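Local structure of Cyp101j2 (Sphingobium yanoikuyae, 5KYO) at residues 401-406 against 424-429. The protein is a haem-dependent cytochrome P450 monooxygenase that probably hydroxylates the monoterpenoid 1,8-cineole. Numbering follows the deposited sequence.
Sequences PEFRIE and FVLEWP
Arg-404 and Glu-427 form an antiparallel hydrogen-bonded pair, each N-H meeting the other's carbonyl, and their side chains leave the same face of the sheet and pair again there. Both start with CG between the backbone N and carbonyl carbon (chi1 70° and 63°) and run extended, side by side, so that the guanidinium arrives beside the carboxylate. Arg-404 NE donates to Glu-427 OE2 at 2.8 Å, nearly straight, while Arg-404 NH2 reaches the same oxygen at 3.2 Å on a more bent path. Glu-427 OE2 lies in the guanidinium plane, yet the carboxylate is turned 33° from it; the backbone N of Asp-407 is a third donor to this oxygen. Glu-427 OE1 shares a water with Glu-406 OE2, which also salt-bridges Arg-169. Glu-406 CB lies 3.6 Å from Val-425 CG1, the two side chains running side by side. Away from this polar face, Ile-405 CD1 packs against both Phe-424 CD2 (3.8 Å) and Leu-426 CD2 (3.9 Å), beside helix 273-288, and Leu-426 CD1 meets Phe-403 CD2 obliquely. In this three-stranded antiparallel sheet near the P450 C-terminus, 425-427 runs between 404-405 and 169-171; the two arginines and bridging water would offset repulsion between neighbouring carboxylates.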
ATOM      1  N   PRO A 401     -13.840  19.797 -12.456  1.00 13.88           N
ATOM      2  CA  PRO A 401     -14.738  18.720 -12.866  1.00 13.92           C
ATOM      3  C   PRO A 401     -14.193  18.004 -14.090  1.00 13.92           C
ATOM      4  O   PRO A 401     -14.398  16.792 -14.202  1.00 14.50           O
ATOM      5  CB  PRO A 401     -16.050  19.445 -13.186  1.00 13.93           C
ATOM      6  CG  PRO A 401     -15.660  20.884 -13.417  1.00 16.10           C
ATOM      7  CD  PRO A 401     -14.499  21.114 -12.494  1.00 15.45           C
ATOM      8  N   GLU A 402     -13.503  18.744 -14.957  1.00 13.88           N
ATOM      9  CA  GLU A 402     -13.123  18.236 -16.272  1.00 13.88           C
ATOM     10  C   GLU A 402     -11.628  18.430 -16.536  1.00 16.94           C
ATOM     11  O   GLU A 402     -11.094  19.534 -16.487  1.00 13.82           O
ATOM     12  CB  GLU A 402     -13.963  18.900 -17.370  1.00 13.88           C
ATOM     13  CG  GLU A 402     -13.503  18.585 -18.844  1.00 13.87           C
ATOM     14  CD  GLU A 402     -13.792  17.166 -19.320  1.00 13.90           C
ATOM     15  OE1 GLU A 402     -14.546  16.443 -18.653  1.00 15.66           O
ATOM     16  OE2 GLU A 402     -13.252  16.765 -20.391  1.00 14.46           O
ATOM     17  N   PHE A 403     -10.961  17.332 -16.837  1.00 13.86           N
ATOM     18  CA  PHE A 403      -9.524  17.327 -16.969  1.00 13.84           C
ATOM     19  C   PHE A 403      -9.129  16.107 -17.783  1.00 15.70           C
ATOM     20  O   PHE A 403      -9.960  15.241 -18.020  1.00 13.89           O
ATOM     21  CB  PHE A 403      -8.855  17.294 -15.585  1.00 13.84           C
ATOM     22  CG  PHE A 403      -9.366  16.189 -14.696  1.00 15.14           C
ATOM     23  CD1 PHE A 403     -10.550  16.336 -13.992  1.00 13.89           C
ATOM     24  CD2 PHE A 403      -8.660  14.995 -14.577  1.00 14.78           C
ATOM     25  CE1 PHE A 403     -11.023  15.322 -13.193  1.00 19.24           C
ATOM     26  CE2 PHE A 403      -9.122  13.980 -13.760  1.00 14.64           C
ATOM     27  CZ  PHE A 403     -10.304  14.135 -13.074  1.00 13.95           C
ATOM     28  N   ARG A 404      -7.861  16.032 -18.162  1.00 13.85           N
ATOM     29  CA  ARG A 404      -7.352  14.850 -18.845  1.00 13.86           C
ATOM     30  C   ARG A 404      -5.834  14.835 -18.773  1.00 13.85           C
ATOM     31  O   ARG A 404      -5.231  15.802 -18.341  1.00 13.82           O
ATOM     32  CB  ARG A 404      -7.809  14.838 -20.303  1.00 15.27           C
ATOM     33  CG  ARG A 404      -7.125  15.912 -21.132  1.00 17.39           C
ATOM     34  CD  ARG A 404      -7.303  15.680 -22.622  1.00 19.28           C
ATOM     35  NE  ARG A 404      -6.335  16.453 -23.403  1.00 22.20           N
ATOM     36  CZ  ARG A 404      -6.245  16.421 -24.732  1.00 18.12           C
ATOM     37  NH1 ARG A 404      -7.083  15.664 -25.425  1.00 18.24           N
ATOM     38  NH2 ARG A 404      -5.334  17.160 -25.364  1.00 13.79           N
ATOM     39  N   ILE A 405      -5.214  13.743 -19.197  1.00 13.86           N
ATOM     40  CA  ILE A 405      -3.757  13.715 -19.297  1.00 15.56           C
ATOM     41  C   ILE A 405      -3.313  14.766 -20.294  1.00 18.37           C
ATOM     42  O   ILE A 405      -3.934  14.892 -21.343  1.00 15.24           O
ATOM     43  CB  ILE A 405      -3.232  12.332 -19.759  1.00 14.68           C
ATOM     44  CG1 ILE A 405      -3.774  11.214 -18.862  1.00 16.28           C
ATOM     45  CG2 ILE A 405      -1.698  12.342 -19.774  1.00 14.94           C
ATOM     46  CD1 ILE A 405      -3.281  11.283 -17.434  1.00 17.02           C
ATOM     47  N   GLU A 406      -2.255  15.515 -19.993  1.00 20.07           N
ATOM     48  CA  GLU A 406      -1.802  16.531 -20.934  1.00 17.28           C
ATOM     49  C   GLU A 406      -1.457  15.867 -22.253  1.00 20.91           C
ATOM     50  O   GLU A 406      -0.780  14.836 -22.273  1.00 17.85           O
ATOM     51  CB  GLU A 406      -0.606  17.313 -20.406  1.00 20.60           C
ATOM     52  CG  GLU A 406      -0.160  18.453 -21.337  1.00 17.63           C
ATOM     53  CD  GLU A 406       0.765  19.439 -20.633  1.00 19.24           C
ATOM     54  OE1 GLU A 406       1.900  19.061 -20.299  1.00 21.27           O
ATOM     55  OE2 GLU A 406       0.356  20.591 -20.399  1.00 25.31           O
ATOM     56  N   PHE A 424       2.544  11.810 -13.950  1.00 19.42           N
ATOM     57  CA  PHE A 424       1.820  12.280 -15.132  1.00 15.19           C
ATOM     58  C   PHE A 424       1.303  13.694 -14.915  1.00 14.67           C
ATOM     59  O   PHE A 424       1.176  14.158 -13.789  1.00 16.08           O
ATOM     60  CB  PHE A 424       0.666  11.329 -15.467  1.00 17.28           C
ATOM     61  CG  PHE A 424      -0.301  11.118 -14.326  1.00 18.95           C
ATOM     62  CD1 PHE A 424      -0.066  10.138 -13.363  1.00 17.18           C
ATOM     63  CD2 PHE A 424      -1.448  11.900 -14.214  1.00 17.35           C
ATOM     64  CE1 PHE A 424      -0.963   9.948 -12.307  1.00 19.74           C
ATOM     65  CE2 PHE A 424      -2.352  11.706 -13.176  1.00 14.80           C
ATOM     66  CZ  PHE A 424      -2.102  10.736 -12.212  1.00 20.09           C
ATOM     67  N   VAL A 425       0.999  14.372 -16.013  1.00 14.73           N
ATOM     68  CA  VAL A 425       0.538  15.740 -15.960  1.00 16.53           C
ATOM     69  C   VAL A 425      -0.934  15.774 -16.361  1.00 14.79           C
ATOM     70  O   VAL A 425      -1.342  15.139 -17.359  1.00 17.84           O
ATOM     71  CB  VAL A 425       1.395  16.639 -16.891  1.00 24.26           C
ATOM     72  CG1 VAL A 425       0.762  18.008 -17.101  1.00 21.32           C
ATOM     73  CG2 VAL A 425       2.813  16.779 -16.318  1.00 19.79           C
ATOM     74  N   LEU A 426      -1.725  16.489 -15.568  1.00 15.96           N
ATOM     75  CA  LEU A 426      -3.134  16.718 -15.866  1.00 16.54           C
ATOM     76  C   LEU A 426      -3.319  18.138 -16.356  1.00 14.79           C
ATOM     77  O   LEU A 426      -2.564  19.014 -15.987  1.00 17.15           O
ATOM     78  CB  LEU A 426      -4.008  16.489 -14.637  1.00 14.50           C
ATOM     79  CG  LEU A 426      -4.075  15.089 -14.025  1.00 13.84           C
ATOM     80  CD1 LEU A 426      -5.021  15.084 -12.819  1.00 13.86           C
ATOM     81  CD2 LEU A 426      -4.518  14.075 -15.084  1.00 13.86           C
ATOM     82  N   GLU A 427      -4.317  18.349 -17.212  1.00 18.24           N
ATOM     83  CA  GLU A 427      -4.618  19.668 -17.753  1.00 18.38           C
ATOM     84  C   GLU A 427      -6.113  19.859 -17.724  1.00 13.75           C
ATOM     85  O   GLU A 427      -6.875  18.888 -17.814  1.00 13.78           O
ATOM     86  CB  GLU A 427      -4.088  19.832 -19.185  1.00 23.38           C
ATOM     87  CG  GLU A 427      -4.714  18.886 -20.190  1.00 18.98           C
ATOM     88  CD  GLU A 427      -4.293  19.188 -21.636  1.00 27.51           C
ATOM     89  OE1 GLU A 427      -3.857  20.322 -21.919  1.00 27.98           O
ATOM     90  OE2 GLU A 427      -4.381  18.280 -22.492  1.00 29.55           O
ATOM     91  N   TRP A 428      -6.530  21.117 -17.584  1.00 17.13           N
ATOM     92  CA  TRP A 428      -7.949  21.482 -17.514  1.00 25.42           C
ATOM     93  C   TRP A 428      -8.151  22.876 -18.087  1.00 13.72           C
ATOM     94  O   TRP A 428      -7.205  23.657 -18.152  1.00 16.01           O
ATOM     95  CB  TRP A 428      -8.466  21.427 -16.063  1.00 13.76           C
ATOM     96  CG  TRP A 428      -7.665  22.188 -15.102  1.00 13.74           C
ATOM     97  CD1 TRP A 428      -7.838  23.505 -14.716  1.00 13.72           C
ATOM     98  CD2 TRP A 428      -6.573  21.691 -14.300  1.00 13.74           C
ATOM     99  NE1 TRP A 428      -6.903  23.834 -13.759  1.00 14.33           N
ATOM    100  CE2 TRP A 428      -6.120  22.745 -13.496  1.00 13.72           C
ATOM    101  CE3 TRP A 428      -5.944  20.445 -14.219  1.00 13.75           C
ATOM    102  CZ2 TRP A 428      -5.046  22.605 -12.600  1.00 13.71           C
ATOM    103  CZ3 TRP A 428      -4.879  20.304 -13.335  1.00 13.75           C
ATOM    104  CH2 TRP A 428      -4.439  21.379 -12.545  1.00 15.47           C
ATOM    105  N   PRO A 429      -9.386  23.194 -18.519  1.00 14.81           N
ATOM    106  CA  PRO A 429      -9.631  24.547 -19.016  1.00 13.71           C
ATOM    107  C   PRO A 429      -9.586  25.574 -17.885  1.00 16.83           C
ATOM    108  O   PRO A 429     -10.023  25.285 -16.776  1.00 13.93           O
ATOM    109  CB  PRO A 429     -11.030  24.444 -19.652  1.00 15.39           C
ATOM    110  CG  PRO A 429     -11.680  23.306 -18.952  1.00 18.51           C
ATOM    111  CD  PRO A 429     -10.572  22.328 -18.665  1.00 16.53           C
TER
HETATM  112  O   HOH W   1      -1.657  21.943 -21.064  1.00 25.16           O